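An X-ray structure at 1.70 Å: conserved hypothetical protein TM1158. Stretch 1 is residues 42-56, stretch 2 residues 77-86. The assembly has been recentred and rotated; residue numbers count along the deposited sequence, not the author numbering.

Stretch 1 (42-56) YLDTPKGEKLERPLE
Stretch 2 77-86: PFLKYEFQLI

Y42 and L43 lie in a β-strand; stretch 1 then tightens into a 3-10 turn over 45-47 and runs as a loop, extended at E49-L51 and R53-P54 but bent at E52 (-93/-10), to a second 3-10 segment at L55. From L79 onward stretch 2 is α-helical, phi/psi near -60/-40 (psi from -33 to -45), with i to i+4 bonds such as L85 N to Y81 O (2.9 Å). The turn lies beside the start of stretch 2, T45 CA 5.7 Å from F78 CA; further along both chains L55 CA comes 8.5 Å from L85 CA. The two stretches bury 492 Å² between them.

The turn satisfies much of its own backbone. K47 N donates to D44 O (3.0 Å) and G48 N to T45 O (2.9 Å), while E49, with chi1 m and chi2 t, folds its carboxylate back so that OE1 accepts from D44 N (2.9 Å, 170°); D44 OD1 and OD2 are bonded elsewhere in the structure. G48, at phi/psi 85/6, takes a conformation in which a CB would jam against the preceding carbonyl, so glycine fits.

Two hydrogen bonds join the stretches. T45 (chi1 p) points its CB toward the helix and donates from OG1 to E82 OE2 at only 2.5 Å, a very short bond in a buried setting. E82 (m, t, chi3 25°) leaves its CA sideways, yet its end reaches the threonine; OE1 is satisfied elsewhere in the structure, so both carboxylate oxygens are engaged. In the second bond L51 N donates to Y81 OH at 3.0 Å and 170°, nearly linear. No other bond within the stretch uses this amide, and tyrosine (chi1 t, chi2 61°) is long enough to bring an acceptor to it from the helix.

The Y81 ring also serves as a platform. K50 (m, m, t, t) sets CD over one face, 3.7 Å from the Y81 ring centroid, and places NZ 4.0 Å from that centroid in a cation-pi interaction; lysine supplies both an apolar methylene and the charge. L43 CD2 and T45 CG2 approach the ring edge, L43 CD2 lying 4.3 Å from Y81 CE2.

F78 (chi1 p, chi2 86°) receives P46, whose CG sits 3.7 Å from the F78 ring centroid, 9° off the normal. The rigid pyrrolidine suits this flat CH-pi contact.

Beyond Y81, L85 (m, t) takes up the apolar end of the contact. Its CD1 is 4.0 Å from L43 CD2 (L43 is t, p), and its CD2 is 3.8 Å from L51 CD1 (L51 is m, t). L55 (m, t) points toward the helix, its CD1 4.3 Å from L85 O. Leucine suits these places because its side chain has no donor or acceptor to satisfy.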

# COMPACT_ATOMS: atom_id res chain seq x y z
N TYR A 42 -9.41 4.37 -11.21
CA TYR A 42 -8.11 3.73 -11.34
C TYR A 42 -7.30 4.54 -12.36
O TYR A 42 -7.80 4.97 -13.41
CB TYR A 42 -8.23 2.29 -11.85
CG TYR A 42 -8.51 1.27 -10.77
CD1 TYR A 42 -9.75 0.69 -10.65
CD2 TYR A 42 -7.49 0.85 -9.91
CE1 TYR A 42 -9.99 -0.26 -9.70
CE2 TYR A 42 -7.72 -0.07 -8.94
CZ TYR A 42 -8.96 -0.65 -8.84
OH TYR A 42 -9.18 -1.57 -7.87
N LEU A 43 -6.03 4.72 -12.07
CA LEU A 43 -5.06 5.28 -13.02
C LEU A 43 -4.02 4.18 -13.29
O LEU A 43 -3.22 3.87 -12.44
CB LEU A 43 -4.39 6.51 -12.48
CG LEU A 43 -3.39 7.18 -13.44
CD1 LEU A 43 -4.07 7.75 -14.66
CD2 LEU A 43 -2.61 8.25 -12.69
N ASP A 44 -4.09 3.59 -14.47
CA ASP A 44 -3.18 2.52 -14.88
C ASP A 44 -2.09 3.13 -15.74
O ASP A 44 -2.16 3.16 -16.97
CB ASP A 44 -3.92 1.44 -15.64
CG ASP A 44 -4.82 0.64 -14.71
OD1 ASP A 44 -6.06 0.78 -14.79
OD2 ASP A 44 -4.35 -0.12 -13.86
N THR A 45 -1.09 3.65 -15.05
CA THR A 45 -0.02 4.36 -15.72
C THR A 45 0.79 3.47 -16.68
O THR A 45 1.25 3.99 -17.68
CB THR A 45 0.96 5.01 -14.74
OG1 THR A 45 1.37 4.04 -13.78
CG2 THR A 45 0.22 6.12 -13.92
N PRO A 46 0.96 2.18 -16.41
CA PRO A 46 1.69 1.35 -17.39
C PRO A 46 1.00 1.24 -18.71
O PRO A 46 1.62 0.91 -19.72
CB PRO A 46 1.81 -0.01 -16.68
CG PRO A 46 1.68 0.32 -15.28
CD PRO A 46 0.59 1.38 -15.22
N LYS A 47 -0.29 1.56 -18.75
CA LYS A 47 -1.03 1.62 -19.99
C LYS A 47 -0.94 2.94 -20.72
O LYS A 47 -1.61 3.13 -21.73
CB LYS A 47 -2.49 1.32 -19.75
CG LYS A 47 -2.72 -0.05 -19.22
CD LYS A 47 -4.20 -0.32 -19.22
CE LYS A 47 -4.54 -1.58 -18.50
NZ LYS A 47 -5.87 -2.05 -18.99
N GLY A 48 -0.12 3.86 -20.21
CA GLY A 48 -0.03 5.20 -20.75
C GLY A 48 -1.08 6.17 -20.23
O GLY A 48 -1.18 7.30 -20.72
N GLU A 49 -1.86 5.75 -19.24
CA GLU A 49 -2.92 6.61 -18.74
C GLU A 49 -2.34 7.78 -17.96
O GLU A 49 -1.37 7.64 -17.25
CB GLU A 49 -3.90 5.81 -17.87
CG GLU A 49 -4.78 4.88 -18.69
CD GLU A 49 -5.79 4.13 -17.85
OE1 GLU A 49 -5.95 4.40 -16.61
OE2 GLU A 49 -6.45 3.24 -18.44
N LYS A 50 -2.96 8.95 -18.14
CA LYS A 50 -2.67 10.14 -17.33
C LYS A 50 -3.93 10.56 -16.61
O LYS A 50 -5.04 10.10 -16.93
CB LYS A 50 -2.18 11.29 -18.19
CG LYS A 50 -1.06 10.92 -19.16
CD LYS A 50 0.25 10.76 -18.47
CE LYS A 50 1.40 10.69 -19.49
NZ LYS A 50 2.72 11.04 -18.88
N LEU A 51 -3.79 11.48 -15.66
CA LEU A 51 -4.93 11.90 -14.86
C LEU A 51 -6.10 12.29 -15.76
O LEU A 51 -5.90 13.00 -16.75
CB LEU A 51 -4.56 13.13 -14.05
CG LEU A 51 -3.63 12.91 -12.88
CD1 LEU A 51 -3.17 14.24 -12.35
CD2 LEU A 51 -4.35 12.10 -11.81
N GLU A 52 -7.29 11.84 -15.39
CA GLU A 52 -8.51 12.21 -16.09
C GLU A 52 -9.15 13.45 -15.43
O GLU A 52 -10.10 14.01 -15.98
CB GLU A 52 -9.48 11.01 -16.16
CG GLU A 52 -10.08 10.58 -14.83
CD GLU A 52 -11.02 9.38 -14.98
OE1 GLU A 52 -10.60 8.22 -14.70
OE2 GLU A 52 -12.19 9.62 -15.36
N ARG A 53 -8.65 13.82 -14.26
CA ARG A 53 -9.09 14.99 -13.48
C ARG A 53 -7.90 15.61 -12.80
O ARG A 53 -7.00 14.89 -12.45
CB ARG A 53 -10.00 14.54 -12.32
CG ARG A 53 -11.26 13.89 -12.74
CD ARG A 53 -11.96 13.13 -11.61
NE ARG A 53 -13.05 12.33 -12.17
CZ ARG A 53 -14.22 12.82 -12.56
NH1 ARG A 53 -14.47 14.11 -12.44
NH2 ARG A 53 -15.15 12.03 -13.08
N PRO A 54 -7.95 16.90 -12.45
CA PRO A 54 -6.90 17.50 -11.62
C PRO A 54 -6.83 16.86 -10.24
O PRO A 54 -7.85 16.42 -9.68
CB PRO A 54 -7.33 18.96 -11.49
CG PRO A 54 -8.34 19.18 -12.55
CD PRO A 54 -8.97 17.89 -12.84
N LEU A 55 -5.63 16.83 -9.67
CA LEU A 55 -5.42 16.22 -8.38
C LEU A 55 -6.29 16.78 -7.31
O LEU A 55 -6.65 16.07 -6.38
CB LEU A 55 -3.98 16.41 -7.93
CG LEU A 55 -2.96 15.48 -8.55
CD1 LEU A 55 -1.56 15.95 -8.10
CD2 LEU A 55 -3.24 14.06 -8.16
N GLU A 56 -6.69 18.03 -7.46
CA GLU A 56 -7.55 18.64 -6.46
C GLU A 56 -8.94 18.05 -6.42
O GLU A 56 -9.64 18.22 -5.44
CB GLU A 56 -7.65 20.15 -6.68
CG GLU A 56 -6.41 20.89 -6.20
CD GLU A 56 -5.28 20.99 -7.23
OE1 GLU A 56 -4.31 21.71 -6.90
OE2 GLU A 56 -5.33 20.37 -8.35
N PRO A 77 9.18 3.71 -17.67
CA PRO A 77 9.08 5.18 -17.76
C PRO A 77 7.83 5.78 -17.10
O PRO A 77 7.88 6.95 -16.71
CB PRO A 77 9.08 5.45 -19.26
CG PRO A 77 9.66 4.27 -19.89
CD PRO A 77 9.34 3.11 -19.02
N PHE A 78 6.75 5.00 -16.97
CA PHE A 78 5.58 5.48 -16.23
C PHE A 78 5.88 5.90 -14.80
O PHE A 78 5.14 6.71 -14.24
CB PHE A 78 4.40 4.46 -16.26
CG PHE A 78 4.75 3.09 -15.76
CD1 PHE A 78 4.70 2.78 -14.41
CD2 PHE A 78 5.12 2.10 -16.66
CE1 PHE A 78 5.04 1.48 -13.96
CE2 PHE A 78 5.45 0.81 -16.22
CZ PHE A 78 5.42 0.51 -14.88
N LEU A 79 6.93 5.34 -14.19
CA LEU A 79 7.30 5.70 -12.84
C LEU A 79 7.72 7.15 -12.74
O LEU A 79 7.46 7.78 -11.70
CB LEU A 79 8.41 4.80 -12.26
CG LEU A 79 8.17 3.31 -12.08
CD1 LEU A 79 9.44 2.60 -11.67
CD2 LEU A 79 7.05 3.06 -11.10
N LYS A 80 8.33 7.70 -13.77
CA LYS A 80 8.71 9.10 -13.77
C LYS A 80 7.48 10.01 -13.56
O LYS A 80 7.51 10.94 -12.78
CB LYS A 80 9.45 9.44 -15.08
CG LYS A 80 10.02 10.83 -15.10
N TYR A 81 6.40 9.71 -14.27
CA TYR A 81 5.14 10.44 -14.11
C TYR A 81 4.56 10.29 -12.71
O TYR A 81 4.08 11.25 -12.10
CB TYR A 81 4.14 9.93 -15.15
CG TYR A 81 2.80 10.57 -15.11
CD1 TYR A 81 2.66 11.92 -15.33
CD2 TYR A 81 1.65 9.83 -14.84
CE1 TYR A 81 1.38 12.52 -15.31
CE2 TYR A 81 0.38 10.43 -14.79
CZ TYR A 81 0.26 11.76 -15.02
OH TYR A 81 -0.99 12.38 -15.01
N GLU A 82 4.61 9.07 -12.19
CA GLU A 82 4.15 8.79 -10.84
C GLU A 82 4.94 9.54 -9.81
O GLU A 82 4.35 10.10 -8.90
CB GLU A 82 4.24 7.31 -10.54
CG GLU A 82 3.26 6.50 -11.36
CD GLU A 82 3.27 5.02 -10.99
OE1 GLU A 82 3.64 4.69 -9.86
OE2 GLU A 82 2.88 4.20 -11.85
N PHE A 83 6.26 9.56 -9.94
CA PHE A 83 7.08 10.37 -9.00
C PHE A 83 6.68 11.86 -9.04
O PHE A 83 6.64 12.51 -7.99
CB PHE A 83 8.56 10.18 -9.30
CG PHE A 83 9.13 8.89 -8.75
CD1 PHE A 83 9.72 7.96 -9.60
CD2 PHE A 83 9.04 8.58 -7.39
CE1 PHE A 83 10.22 6.78 -9.11
CE2 PHE A 83 9.55 7.40 -6.90
CZ PHE A 83 10.13 6.48 -7.78
N GLN A 84 6.38 12.38 -10.22
CA GLN A 84 5.93 13.75 -10.36
C GLN A 84 4.61 13.94 -9.62
O GLN A 84 4.42 14.97 -8.92
CB GLN A 84 5.77 14.16 -11.83
CG GLN A 84 7.08 14.22 -12.57
CD GLN A 84 6.94 14.48 -14.07
OE1 GLN A 84 5.95 14.12 -14.69
NE2 GLN A 84 7.97 15.09 -14.64
N LEU A 85 3.71 12.98 -9.74
CA LEU A 85 2.43 13.08 -9.00
C LEU A 85 2.63 13.07 -7.50
O LEU A 85 2.01 13.87 -6.77
CB LEU A 85 1.47 11.96 -9.38
CG LEU A 85 1.00 11.93 -10.83
CD1 LEU A 85 0.09 10.73 -11.04
CD2 LEU A 85 0.31 13.20 -11.22
N ILE A 86 3.52 12.21 -7.01
CA ILE A 86 3.79 12.16 -5.57
C ILE A 86 4.28 13.51 -5.07
O ILE A 86 3.82 13.97 -4.05
CB ILE A 86 4.80 11.02 -5.21
CG1 ILE A 86 4.23 9.64 -5.47
CG2 ILE A 86 5.16 11.07 -3.71
CD1 ILE A 86 5.29 8.48 -5.40